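Local coordinates for protein 3' terminal uridylyl transferase (Trypanosoma brucei, PDB 5HZD) that adds uridines from UTP to the 3' ends of guide RNA, ribosomal RNA and some messenger RNAs during mitochondrial RNA editing, using magnesium or manganese, at residues E143-A146 with V147-I150; F292-R295 with N296-L300; I150-L153 with L154-V157; V366-T369 with D370-P373; R88-A91 with Q92-V96. All blocks are in the same frame, centred on the assembly; numbering follows the deposited sequence. Where two conformers were deposited one is given.

Contact 1 (E143-A146 with V147-I150)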
loop_
_atom_site.group_PDB
_atom_site.type_symbol
_atom_site.label_atom_id
_atom_site.label_comp_id
_atom_site.label_asym_id
_atom_site.label_seq_id
_atom_site.Cartn_x
_atom_site.Cartn_y
_atom_site.Cartn_z
ATOM N N GLU A 143 2.139 -21.747 2.343
ATOM C CA GLU A 143 2.849 -20.542 1.966
ATOM C C GLU A 143 4.320 -20.529 2.331
ATOM O O GLU A 143 5.099 -19.885 1.634
ATOM C CB GLU A 143 2.138 -19.296 2.518
ATOM C CG GLU A 143 0.821 -18.998 1.822
ATOM C CD GLU A 143 -0.056 -18.113 2.693
ATOM O OE1 GLU A 143 -0.558 -18.628 3.726
ATOM O OE2 GLU A 143 -0.234 -16.937 2.342
ATOM N N LYS A 144 4.710 -21.213 3.414
ATOM C CA LYS A 144 6.126 -21.271 3.734
ATOM C C LYS A 144 6.892 -21.914 2.563
ATOM O O LYS A 144 8.024 -21.522 2.218
ATOM C CB LYS A 144 6.341 -22.072 5.027
ATOM C CG LYS A 144 7.783 -22.443 5.305
ATOM C CD LYS A 144 7.932 -23.299 6.564
ATOM C CE LYS A 144 9.312 -23.961 6.617
ATOM N NZ LYS A 144 10.433 -22.987 6.406
ATOM N N ASN A 145 6.261 -22.912 1.941
ATOM C CA ASN A 145 6.964 -23.606 0.863
ATOM C C ASN A 145 6.958 -22.791 -0.409
ATOM O O ASN A 145 7.941 -22.791 -1.161
ATOM C CB ASN A 145 6.357 -25.002 0.635
ATOM C CG ASN A 145 6.487 -25.856 1.843
ATOM O OD1 ASN A 145 7.522 -25.828 2.502
ATOM N ND2 ASN A 145 5.447 -26.604 2.159
ATOM N N ALA A 146 5.865 -22.068 -0.653
ATOM C CA ALA A 146 5.765 -21.173 -1.795
ATOM C C ALA A 146 6.852 -20.095 -1.700
ATOM O O ALA A 146 7.539 -19.779 -2.679
ATOM C CB ALA A 146 4.371 -20.538 -1.837
ATOM N N VAL A 147 7.022 -19.531 -0.506
ATOM C CA VAL A 147 8.067 -18.525 -0.311
ATOM C C VAL A 147 9.445 -19.083 -0.639
ATOM O O VAL A 147 10.220 -18.424 -1.354
ATOM C CB VAL A 147 8.074 -18.002 1.154
ATOM C CG1 VAL A 147 9.429 -17.339 1.500
ATOM C CG2 VAL A 147 6.907 -17.054 1.381
ATOM N N ARG A 148 9.748 -20.295 -0.163
ATOM C CA ARG A 148 11.074 -20.896 -0.418
ATOM C C ARG A 148 11.224 -21.225 -1.909
ATOM O O ARG A 148 12.273 -20.965 -2.482
ATOM C CB ARG A 148 11.320 -22.118 0.480
ATOM C CG ARG A 148 11.238 -21.717 1.969
ATOM C CD ARG A 148 11.014 -22.865 2.931
ATOM N NE ARG A 148 12.043 -23.882 2.806
ATOM C CZ ARG A 148 11.785 -25.147 2.489
ATOM N NH1 ARG A 148 10.522 -25.533 2.276
ATOM N NH2 ARG A 148 12.781 -26.028 2.393
ATOM N N SER A 149 10.168 -21.750 -2.530
ATOM C CA SER A 149 10.243 -22.100 -3.961
ATOM C C SER A 149 10.517 -20.898 -4.831
ATOM O O SER A 149 11.409 -20.941 -5.706
ATOM C CB SER A 149 8.940 -22.769 -4.417
ATOM O OG SER A 149 8.790 -24.027 -3.782
ATOM N N ILE A 150 9.777 -19.817 -4.620
ATOM C CA ILE A 150 9.949 -18.644 -5.476
ATOM C C ILE A 150 11.264 -17.912 -5.175
ATOM O O ILE A 150 11.908 -17.380 -6.085
ATOM C CB ILE A 150 8.720 -17.748 -5.415
ATOM C CG1 ILE A 150 7.549 -18.525 -6.058
ATOM C CG2 ILE A 150 8.965 -16.450 -6.161
ATOM C CD1 ILE A 150 6.237 -17.899 -5.774
#
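Lys144 and Arg148 meet one turn apart on the outer side of helix 143-156, and their side chains run past each other at a slant. Lys144 has CG anti to the backbone N (chi1 168°) and bends only at its last torsion, which brings NZ to 3.5 Å from Arg148 CD. The nearest approach is thus to the aliphatic part of the arginine; Lys144 NZ and Arg148 NE remain 4.0 Å apart. Asn145 and Arg148 instead lie side by side and point the same way. Asn145 OD1 stands at the edge of the guanidinium, in its plane, 3.0 Å from Arg148 NH1, although the amide and guanidinium planes are turned 65° apart. The bend of Arg148 at its third torsion (57°) carries NH1 back toward that oxygen.

On the inner side the side chains of Ala146 and Ile150 both touch Phe289 and Trp100, and Val147 packs on Ile175 of strand 174-177, as does Ile150. The main chain supplies regular i to i+4 bonds, for example Val147 N to Glu143 O at 2.9 Å and Ile150 N to Ala146 O at 3.0 Å. This part of the palm-domain helix is amphipathic, with one side packed on the sheet.

The proximity of the two cations is probably eased by their neighbours: Lys144 NZ is hydrogen-bonded to His169 NE2, and the amide oxygen of Asn145 faces Arg148. Glu143, whose OE2 makes a salt bridge with Arg290, adds a negative charge at the helix start, where it would probably interact favourably with the helix dipole.

Contact 2 (F292-R295 with N296-L300)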
loop_
_atom_site.group_PDB
_atom_site.type_symbol
_atom_site.label_atom_id
_atom_site.label_comp_id
_atom_site.label_asym_id
_atom_site.label_seq_id
_atom_site.Cartn_x
_atom_site.Cartn_y
_atom_site.Cartn_z
ATOM N N PHE A 292 -6.667 -10.888 -0.519
ATOM C CA PHE A 292 -7.408 -9.869 0.222
ATOM C C PHE A 292 -6.963 -8.433 -0.067
ATOM O O PHE A 292 -7.805 -7.534 -0.129
ATOM C CB PHE A 292 -7.423 -10.163 1.737
ATOM C CG PHE A 292 -6.143 -9.808 2.452
ATOM C CD1 PHE A 292 -5.992 -8.570 3.051
ATOM C CD2 PHE A 292 -5.110 -10.733 2.564
ATOM C CE1 PHE A 292 -4.825 -8.239 3.715
ATOM C CE2 PHE A 292 -3.940 -10.412 3.245
ATOM C CZ PHE A 292 -3.800 -9.158 3.812
ATOM N N GLY A 293 -5.666 -8.211 -0.247
ATOM C CA GLY A 293 -5.183 -6.867 -0.473
ATOM C C GLY A 293 -5.644 -6.281 -1.791
ATOM O O GLY A 293 -5.788 -5.061 -1.934
ATOM N N ILE A 294 -5.853 -7.133 -2.784
ATOM C CA ILE A 294 -6.400 -6.680 -4.062
ATOM C C ILE A 294 -7.760 -6.021 -3.872
ATOM O O ILE A 294 -8.023 -4.918 -4.379
ATOM C CB ILE A 294 -6.545 -7.856 -5.046
ATOM C CG1 ILE A 294 -5.180 -8.501 -5.292
ATOM C CG2 ILE A 294 -7.145 -7.387 -6.358
ATOM C CD1 ILE A 294 -5.281 -9.899 -5.924
ATOM N N ARG A 295 -8.636 -6.699 -3.139
ATOM C CA ARG A 295 -9.980 -6.191 -2.913
ATOM C C ARG A 295 -9.935 -4.885 -2.124
ATOM O O ARG A 295 -10.677 -3.937 -2.459
ATOM C CB ARG A 295 -10.800 -7.230 -2.164
ATOM C CG ARG A 295 -12.294 -6.984 -2.300
ATOM C CD ARG A 295 -13.053 -7.990 -1.466
ATOM N NE ARG A 295 -14.477 -7.987 -1.738
ATOM C CZ ARG A 295 -15.333 -8.725 -1.042
ATOM N NH1 ARG A 295 -14.852 -9.507 -0.065
ATOM N NH2 ARG A 295 -16.644 -8.690 -1.325
ATOM N N ASN A 296 -9.078 -4.828 -1.103
ATOM C CA ASN A 296 -8.954 -3.616 -0.286
ATOM C C ASN A 296 -8.532 -2.443 -1.176
ATOM O O ASN A 296 -9.112 -1.350 -1.105
ATOM C CB ASN A 296 -7.898 -3.787 0.794
ATOM C CG ASN A 296 -8.352 -4.667 1.924
ATOM O OD1 ASN A 296 -9.441 -5.213 1.908
ATOM N ND2 ASN A 296 -7.494 -4.798 2.934
ATOM N N SER A 297 -7.527 -2.653 -2.024
ATOM C CA SER A 297 -7.016 -1.554 -2.857
ATOM C C SER A 297 -8.064 -1.112 -3.879
ATOM O O SER A 297 -8.191 0.079 -4.183
ATOM C CB SER A 297 -5.723 -1.974 -3.579
ATOM O OG SER A 297 -4.685 -2.251 -2.648
ATOM N N THR A 298 -8.846 -2.053 -4.396
ATOM C CA THR A 298 -9.843 -1.753 -5.399
ATOM C C THR A 298 -10.988 -0.951 -4.763
ATOM O O THR A 298 -11.500 -0.008 -5.379
ATOM C CB THR A 298 -10.341 -3.057 -6.035
ATOM O OG1 THR A 298 -9.218 -3.740 -6.614
ATOM C CG2 THR A 298 -11.366 -2.772 -7.101
ATOM N N LEU A 299 -11.342 -1.261 -3.516
ATOM C CA LEU A 299 -12.350 -0.444 -2.815
ATOM C C LEU A 299 -11.851 0.999 -2.627
ATOM O O LEU A 299 -12.605 1.963 -2.897
ATOM C CB LEU A 299 -12.637 -1.046 -1.435
ATOM C CG LEU A 299 -13.646 -0.246 -0.587
ATOM C CD1 LEU A 299 -14.976 -0.091 -1.300
ATOM C CD2 LEU A 299 -13.798 -0.947 0.778
ATOM N N LEU A 300 -10.593 1.133 -2.191
ATOM C CA LEU A 300 -10.006 2.463 -2.016
ATOM C C LEU A 300 -10.027 3.205 -3.328
ATOM O O LEU A 300 -10.396 4.375 -3.350
ATOM C CB LEU A 300 -8.568 2.417 -1.466
ATOM C CG LEU A 300 -8.413 1.847 -0.042
ATOM C CD1 LEU A 300 -6.987 1.889 0.364
ATOM C CD2 LEU A 300 -9.226 2.669 0.960
#
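Main-chain hydrogen bonds link Phe292-Arg295 to Asn296-Leu300 in the first turns of helix 292-304, with Asn296 N to Phe292 O at 3.1 Å and Ser297 N to Gly293 O at 3.0 Å. Ile294 O is gripped twice by Thr298: N donates at 3.0 Å and OG1 at 2.8 Å. The two donors arrive from opposite faces of the carbonyl plane, with the hydroxyl 37° out of it. Thr298 can make this second bond because OG1 lies anti to its carbonyl carbon (chi1 -59°), folded back along the helix.

Polar bonds also lead out of the helix. Arg295 runs extended from CG to NE, where NE bonds to Ile361 O, and Ser297 OG takes the N-H of Gly110.

Van der Waals contact between the side chains is sparser. In one of the two Phe292 conformers the amide of Asn296 comes to the ring edge, a doubtful contact for that reason.

Residues Gly293 to Ser297 belong to the UTP site, so these bonds probably help to keep a UTP-binding segment in shape. Ile294 packs on Phe107 of strand 105-109, while Asn296 and Leu300 lean on Tyr337 of helix 336-349, itself a UTP-binding residue, which places the turn between the palm sheet and that helix.

Contact 3 (I150-L153 with L154-V157)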
loop_
_atom_site.group_PDB
_atom_site.type_symbol
_atom_site.label_atom_id
_atom_site.label_comp_id
_atom_site.label_asym_id
_atom_site.label_seq_id
_atom_site.Cartn_x
_atom_site.Cartn_y
_atom_site.Cartn_z
ATOM N N ILE A 150 9.777 -19.817 -4.620
ATOM C CA ILE A 150 9.949 -18.644 -5.476
ATOM C C ILE A 150 11.264 -17.912 -5.175
ATOM O O ILE A 150 11.908 -17.380 -6.085
ATOM C CB ILE A 150 8.720 -17.748 -5.415
ATOM C CG1 ILE A 150 7.549 -18.525 -6.058
ATOM C CG2 ILE A 150 8.965 -16.450 -6.161
ATOM C CD1 ILE A 150 6.237 -17.899 -5.774
ATOM N N THR A 151 11.682 -17.908 -3.905
ATOM C CA THR A 151 13.001 -17.358 -3.593
ATOM C C THR A 151 14.097 -18.030 -4.411
ATOM O O THR A 151 14.938 -17.343 -4.972
ATOM C CB THR A 151 13.296 -17.453 -2.111
ATOM O OG1 THR A 151 12.313 -16.661 -1.440
ATOM C CG2 THR A 151 14.680 -16.840 -1.798
ATOM N N GLU A 152 14.041 -19.351 -4.527
ATOM C CA GLU A 152 15.078 -20.077 -5.260
ATOM C C GLU A 152 15.032 -19.764 -6.748
ATOM O O GLU A 152 16.068 -19.606 -7.384
ATOM C CB GLU A 152 14.923 -21.582 -5.044
ATOM C CG GLU A 152 15.887 -22.423 -5.847
ATOM C CD GLU A 152 17.322 -22.324 -5.352
ATOM O OE1 GLU A 152 17.571 -21.672 -4.305
ATOM O OE2 GLU A 152 18.216 -22.892 -6.028
ATOM N N LEU A 153 13.837 -19.663 -7.307
ATOM C CA LEU A 153 13.731 -19.281 -8.722
ATOM C C LEU A 153 14.307 -17.889 -8.979
ATOM O O LEU A 153 15.005 -17.656 -9.995
ATOM C CB LEU A 153 12.272 -19.344 -9.214
ATOM C CG LEU A 153 11.655 -20.740 -9.294
ATOM C CD1 LEU A 153 10.181 -20.668 -9.709
ATOM C CD2 LEU A 153 12.453 -21.647 -10.252
ATOM N N LEU A 154 14.030 -16.950 -8.078
ATOM C CA LEU A 154 14.586 -15.612 -8.212
ATOM C C LEU A 154 16.121 -15.605 -8.107
ATOM O O LEU A 154 16.787 -14.961 -8.898
ATOM C CB LEU A 154 13.958 -14.679 -7.186
ATOM C CG LEU A 154 12.484 -14.382 -7.423
ATOM C CD1 LEU A 154 11.897 -13.789 -6.150
ATOM C CD2 LEU A 154 12.288 -13.421 -8.635
ATOM N N ARG A 155 16.674 -16.369 -7.172
ATOM C CA ARG A 155 18.125 -16.496 -7.028
ATOM C C ARG A 155 18.715 -17.000 -8.352
ATOM O O ARG A 155 19.757 -16.519 -8.798
ATOM C CB ARG A 155 18.450 -17.480 -5.891
ATOM C CG ARG A 155 19.920 -17.624 -5.544
ATOM C CD ARG A 155 20.135 -18.798 -4.574
ATOM N NE ARG A 155 21.125 -19.753 -5.085
ATOM C CZ ARG A 155 20.855 -20.738 -5.942
ATOM N NH1 ARG A 155 19.625 -20.909 -6.398
ATOM N NH2 ARG A 155 21.819 -21.555 -6.345
ATOM N N ARG A 156 18.032 -17.936 -8.998
ATOM C CA ARG A 156 18.600 -18.595 -10.185
ATOM C C ARG A 156 18.509 -17.706 -11.435
ATOM O O ARG A 156 19.177 -17.955 -12.442
ATOM C CB ARG A 156 17.892 -19.932 -10.461
ATOM C CG ARG A 156 18.129 -21.055 -9.444
ATOM C CD ARG A 156 17.460 -22.369 -9.948
ATOM N NE ARG A 156 16.446 -22.920 -9.033
ATOM C CZ ARG A 156 15.403 -23.679 -9.396
ATOM N NH1 ARG A 156 14.540 -24.133 -8.473
ATOM N NH2 ARG A 156 15.204 -23.990 -10.676
ATOM N N VAL A 157 17.670 -16.680 -11.397
ATOM C CA VAL A 157 17.560 -15.754 -12.549
ATOM C C VAL A 157 18.392 -14.495 -12.288
ATOM O O VAL A 157 18.407 -13.570 -13.105
ATOM C CB VAL A 157 16.057 -15.458 -12.884
ATOM C CG1 VAL A 157 15.463 -14.412 -11.982
ATOM C CG2 VAL A 157 15.864 -15.067 -14.329
#
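Leu153 lays its CD2 methyl over one face of the Arg156 guanidinium, 3.4 Å above the plane and offset toward the rim; the closest atom pair is Leu153 CD2 to Arg156 NH2 at 3.6 Å. The edge of the same group is met by Glu152, whose CG lies in its plane, 3.3 Å from Arg156 NE. Glu152 and Arg156 cross at about a right angle, their carboxylate and guanidinium planes 47° apart.

Glu152 is bent at its second torsion (71°), which swings the carboxylate toward the following turn. There OE2 takes a weak bond from Arg156 NE, at 3.5 Å, as part of a salt bridge. A second, doubtful pairing joins the same oxygen to Arg155, which runs alongside Glu152: NH1 of that arginine is modelled too close to the carboxylate for its place to be sure.

The buried side is apolar. The side chains of Ile150 and Leu154 lie side by side, CG2 of the first 4.0 Å from CD1 of the second, while Leu153 packs on Val96 and Trp100 of helix 80-100. Leu154 N to Ile150 O, at 2.9 Å, keeps the helical pattern of this palm-domain helix, but Val157 N reaches Leu153 O only weakly, at 3.2 Å.

The carboxylate probably offsets part of the charge of Arg156, and perhaps of Arg155. Their positive charge probably also suits the negative end of the helix dipole, while the leucine methyl covers part of the delocalised cation.

Contact 4 (V366-T369 with D370-P373)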
loop_
_atom_site.group_PDB
_atom_site.type_symbol
_atom_site.label_atom_id
_atom_site.label_comp_id
_atom_site.label_asym_id
_atom_site.label_seq_id
_atom_site.Cartn_x
_atom_site.Cartn_y
_atom_site.Cartn_z
ATOM N N VAL A 366 -12.414 -13.859 -10.863
ATOM C CA VAL A 366 -12.749 -14.403 -12.181
ATOM C C VAL A 366 -12.873 -13.331 -13.277
ATOM O O VAL A 366 -12.371 -13.499 -14.401
ATOM C CB VAL A 366 -14.025 -15.260 -12.118
ATOM C CG1 VAL A 366 -14.521 -15.576 -13.524
ATOM C CG2 VAL A 366 -13.749 -16.541 -11.339
ATOM N N ASN A 367 -13.485 -12.203 -12.963
ATOM C CA ASN A 367 -13.653 -11.191 -14.024
ATOM C C ASN A 367 -12.595 -10.096 -14.009
ATOM O O ASN A 367 -12.775 -9.024 -14.601
ATOM C CB ASN A 367 -15.041 -10.571 -13.956
ATOM C CG ASN A 367 -16.142 -11.606 -14.174
ATOM O OD1 ASN A 367 -16.017 -12.497 -15.015
ATOM N ND2 ASN A 367 -17.205 -11.508 -13.391
ATOM N N TYR A 368 -11.491 -10.348 -13.313
ATOM C CA TYR A 368 -10.499 -9.303 -13.074
ATOM C C TYR A 368 -9.696 -9.014 -14.337
ATOM O O TYR A 368 -9.309 -9.924 -15.063
ATOM C CB TYR A 368 -9.544 -9.768 -11.971
ATOM C CG TYR A 368 -8.791 -8.646 -11.297
ATOM C CD1 TYR A 368 -9.361 -7.912 -10.257
ATOM C CD2 TYR A 368 -7.489 -8.330 -11.686
ATOM C CE1 TYR A 368 -8.684 -6.895 -9.621
ATOM C CE2 TYR A 368 -6.786 -7.309 -11.044
ATOM C CZ TYR A 368 -7.376 -6.594 -10.017
ATOM O OH TYR A 368 -6.644 -5.582 -9.394
ATOM N N THR A 369 -9.463 -7.735 -14.602
ATOM C CA THR A 369 -8.719 -7.347 -15.792
ATOM C C THR A 369 -7.511 -6.487 -15.448
ATOM O O THR A 369 -6.579 -6.392 -16.243
ATOM C CB THR A 369 -9.607 -6.544 -16.773
ATOM O OG1 THR A 369 -10.234 -5.455 -16.071
ATOM C CG2 THR A 369 -10.676 -7.438 -17.365
ATOM N N ASP A 370 -7.536 -5.809 -14.307
ATOM C CA ASP A 370 -6.565 -4.753 -14.055
ATOM C C ASP A 370 -5.326 -5.221 -13.295
ATOM O O ASP A 370 -4.886 -4.582 -12.332
ATOM C CB ASP A 370 -7.209 -3.572 -13.320
ATOM C CG ASP A 370 -8.306 -2.895 -14.141
ATOM O OD1 ASP A 370 -8.412 -3.153 -15.365
ATOM O OD2 ASP A 370 -9.061 -2.089 -13.547
ATOM N N PHE A 371 -4.737 -6.331 -13.749
ATOM C CA PHE A 371 -3.466 -6.804 -13.212
ATOM C C PHE A 371 -2.438 -5.677 -13.170
ATOM O O PHE A 371 -1.712 -5.524 -12.164
ATOM C CB PHE A 371 -2.932 -7.957 -14.091
ATOM C CG PHE A 371 -3.862 -9.150 -14.179
ATOM C CD1 PHE A 371 -4.830 -9.210 -15.170
ATOM C CD2 PHE A 371 -3.736 -10.206 -13.298
ATOM C CE1 PHE A 371 -5.690 -10.306 -15.261
ATOM C CE2 PHE A 371 -4.594 -11.314 -13.397
ATOM C CZ PHE A 371 -5.550 -11.356 -14.363
ATOM N N ASP A 372 -2.409 -4.916 -14.272
ATOM C CA ASP A 372 -1.588 -3.706 -14.407
ATOM C C ASP A 372 -2.492 -2.533 -14.023
ATOM O O ASP A 372 -3.470 -2.256 -14.725
ATOM C CB ASP A 372 -1.136 -3.569 -15.850
ATOM C CG ASP A 372 -0.011 -4.536 -16.210
ATOM O OD1 ASP A 372 0.772 -4.913 -15.295
ATOM O OD2 ASP A 372 0.097 -4.865 -17.403
ATOM N N PRO A 373 -2.172 -1.836 -12.926
ATOM C CA PRO A 373 -3.040 -0.755 -12.423
ATOM C C PRO A 373 -3.188 0.348 -13.448
ATOM O O PRO A 373 -2.215 0.748 -14.111
ATOM C CB PRO A 373 -2.294 -0.257 -11.195
ATOM C CG PRO A 373 -1.522 -1.507 -10.726
ATOM C CD PRO A 373 -1.028 -2.081 -12.020
HETATM O O HOH W 1 -4.057 -5.751 -9.886
HETATM O O HOH W 2 -4.104 -5.417 -16.706
#
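Tyr368 turns the edge of its ring to the face of Phe371, giving a T-shaped pair with centroids 5.6 Å apart and planes at 83°. Tyr368 CD2 stands over the centre of the phenylalanine ring. With CG anti to the backbone N (chi1 -160°), the ring also comes close to the Asp370-Phe371 peptide, CE2 3.4 Å from Asp370 C.

Two waters supply much of the polar pairing. Water 1 lies 2.6 Å from Tyr368 OH and 2.8 Å from Asp370 O, linking the phenol to the backbone. Water 2 donates to Thr369 O at 2.7 Å and accepts from Asp372 N at 3.0 Å. Thr369 O also receives a weak bond from Phe371 N, at 3.1 Å and with an N-H...O angle of 136°, which closes an inverse gamma turn centred on Asp370. The side chains of Thr369 and Asp370 lie side by side and point the same way, OG1 3.0 Å from OD1, but where the hydroxyl proton goes is not settled.

This loop, between helices 336-349 and 385-409, brings Tyr368 against Ile294 of the UTP site, and both rings meet Phe107. Since the turn's direct bond is weak, water bridges and the aromatic pair probably contribute much of what fixes its shape.

Contact 5 (R88-A91 with Q92-V96)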
loop_
_atom_site.group_PDB
_atom_site.type_symbol
_atom_site.label_atom_id
_atom_site.label_comp_id
_atom_site.label_asym_id
_atom_site.label_seq_id
_atom_site.Cartn_x
_atom_site.Cartn_y
_atom_site.Cartn_z
ATOM N N ARG A 88 5.769 -3.579 -16.338
ATOM C CA ARG A 88 6.775 -4.473 -16.893
ATOM C C ARG A 88 7.341 -5.376 -15.805
ATOM O O ARG A 88 7.552 -6.588 -16.028
ATOM C CB ARG A 88 7.866 -3.674 -17.579
ATOM C CG ARG A 88 7.314 -2.949 -18.798
ATOM C CD ARG A 88 8.373 -2.443 -19.751
ATOM N NE ARG A 88 9.064 -1.293 -19.201
ATOM C CZ ARG A 88 8.650 -0.036 -19.305
ATOM N NH1 ARG A 88 7.531 0.268 -19.972
ATOM N NH2 ARG A 88 9.374 0.931 -18.748
ATOM N N ALA A 89 7.608 -4.816 -14.618
ATOM C CA ALA A 89 8.088 -5.649 -13.523
ATOM C C ALA A 89 7.117 -6.772 -13.175
ATOM O O ALA A 89 7.528 -7.901 -12.896
ATOM C CB ALA A 89 8.391 -4.786 -12.268
ATOM N N ARG A 90 5.817 -6.464 -13.202
ATOM C CA ARG A 90 4.782 -7.451 -12.908
ATOM C C ARG A 90 4.845 -8.586 -13.927
ATOM O O ARG A 90 4.783 -9.748 -13.552
ATOM C CB ARG A 90 3.377 -6.801 -12.988
ATOM C CG ARG A 90 2.251 -7.701 -12.439
ATOM C CD ARG A 90 0.881 -7.348 -13.064
ATOM N NE ARG A 90 1.010 -7.529 -14.498
ATOM C CZ ARG A 90 0.923 -8.707 -15.087
ATOM N NH1 ARG A 90 0.627 -9.801 -14.358
ATOM N NH2 ARG A 90 1.145 -8.793 -16.392
ATOM N N ALA A 91 4.949 -8.246 -15.219
ATOM C CA ALA A 91 5.014 -9.278 -16.247
ATOM C C ALA A 91 6.267 -10.107 -16.078
ATOM O O ALA A 91 6.229 -11.335 -16.286
ATOM C CB ALA A 91 4.951 -8.659 -17.639
ATOM N N GLN A 92 7.371 -9.464 -15.703
ATOM C CA GLN A 92 8.626 -10.197 -15.436
ATOM C C GLN A 92 8.453 -11.194 -14.303
ATOM O O GLN A 92 8.828 -12.360 -14.410
ATOM C CB GLN A 92 9.766 -9.201 -15.145
ATOM C CG GLN A 92 10.117 -8.405 -16.387
ATOM C CD GLN A 92 10.773 -7.073 -16.111
ATOM O OE1 GLN A 92 11.315 -6.839 -15.011
ATOM N NE2 GLN A 92 10.782 -6.210 -17.111
ATOM N N LEU A 93 7.863 -10.741 -13.201
ATOM C CA LEU A 93 7.631 -11.629 -12.074
ATOM C C LEU A 93 6.709 -12.773 -12.467
ATOM O O LEU A 93 6.917 -13.913 -12.038
ATOM C CB LEU A 93 7.063 -10.854 -10.875
ATOM C CG LEU A 93 6.867 -11.738 -9.637
ATOM C CD1 LEU A 93 8.171 -12.360 -9.101
ATOM C CD2 LEU A 93 6.215 -10.872 -8.516
ATOM N N GLU A 94 5.738 -12.512 -13.343
ATOM C CA GLU A 94 4.809 -13.579 -13.698
ATOM C C GLU A 94 5.515 -14.684 -14.449
ATOM O O GLU A 94 5.213 -15.861 -14.251
ATOM C CB GLU A 94 3.632 -13.027 -14.491
ATOM C CG GLU A 94 2.522 -14.037 -14.748
ATOM C CD GLU A 94 1.294 -13.347 -15.293
ATOM O OE1 GLU A 94 1.061 -13.457 -16.520
ATOM O OE2 GLU A 94 0.546 -12.678 -14.518
ATOM N N CYS A 95 6.505 -14.342 -15.265
ATOM C CA CYS A 95 7.338 -15.345 -15.953
ATOM C C CYS A 95 8.036 -16.252 -14.973
ATOM O O CYS A 95 8.188 -17.462 -15.189
ATOM C CB CYS A 95 8.413 -14.650 -16.774
ATOM S SG CYS A 95 7.838 -13.716 -18.169
ATOM N N VAL A 96 8.508 -15.651 -13.885
ATOM C CA VAL A 96 9.238 -16.427 -12.897
ATOM C C VAL A 96 8.272 -17.337 -12.148
ATOM O O VAL A 96 8.510 -18.560 -12.035
ATOM C CB VAL A 96 9.945 -15.504 -11.876
ATOM C CG1 VAL A 96 10.631 -16.364 -10.795
ATOM C CG2 VAL A 96 10.939 -14.600 -12.570
HETATM O O HOH W 3 0.364 -11.202 -17.800
#
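Glu94 OE2 is held by two donors: Arg90 NH1, at 2.9 Å in a salt bridge, and the backbone N of Val106 on strand 105-109. The first is an i to i+4 ion pair on helix 80-100 of the nucleotidyltransferase palm domain, set on the regular helical backbone in which Leu93 N bonds to Ala89 O at 2.9 Å. Arg90 and Glu94 lie side by side and point the same way, yet their flat groups are turned 68° apart. The oxygen sits in the guanidinium plane, at its edge, whereas NH1 approaches from above the carboxylate, 55° out of that plane. The N-H...O angle of 145° shows a bent bond.

Water 3 closes a second path between the pair, accepting from Arg90 NH2 at 2.9 Å and donating to Glu94 OE1 at 2.7 Å. Arg90 is bent at its third torsion, which turns the guanidinium toward Glu94. Its remaining bonds tie the helix to the edge strand and to a loop: NH1 also donates to Val106 O, and NE forms a salt bridge with Asp372 OD1.

Elsewhere on the helix, the amide of Gln92 bonds to Leu280 N through OE1 and to Glu279 OE1 through NE2. The side chain reaches them by lying along the preceding turn, with Gln92 CG only 3.2 Å from Arg88 O.

Overall arrangement
Contacts 1, 2, 3 and 5 are partly buried, while contact 4 lies at the surface. Contacts 1 and 3 are successive parts of helix 143-156 and share Ile150; both bury apolar side chains against the palm, but the first gathers amide and cationic groups and the second a carboxylate beside two arginines. Contact 5, on helix 80-100, packs its Val96 and Leu93 against Leu153 and Leu154 of contact 3. Its ion pair differs in being bonded to the sheet edge. Contact 4 is a loop whose contacts are mainly water bridges and aromatic rings. It touches contact 5 through Asp372 and contact 2 through Tyr368. Contact 2, nearest the chain's centre, belongs to the UTP site.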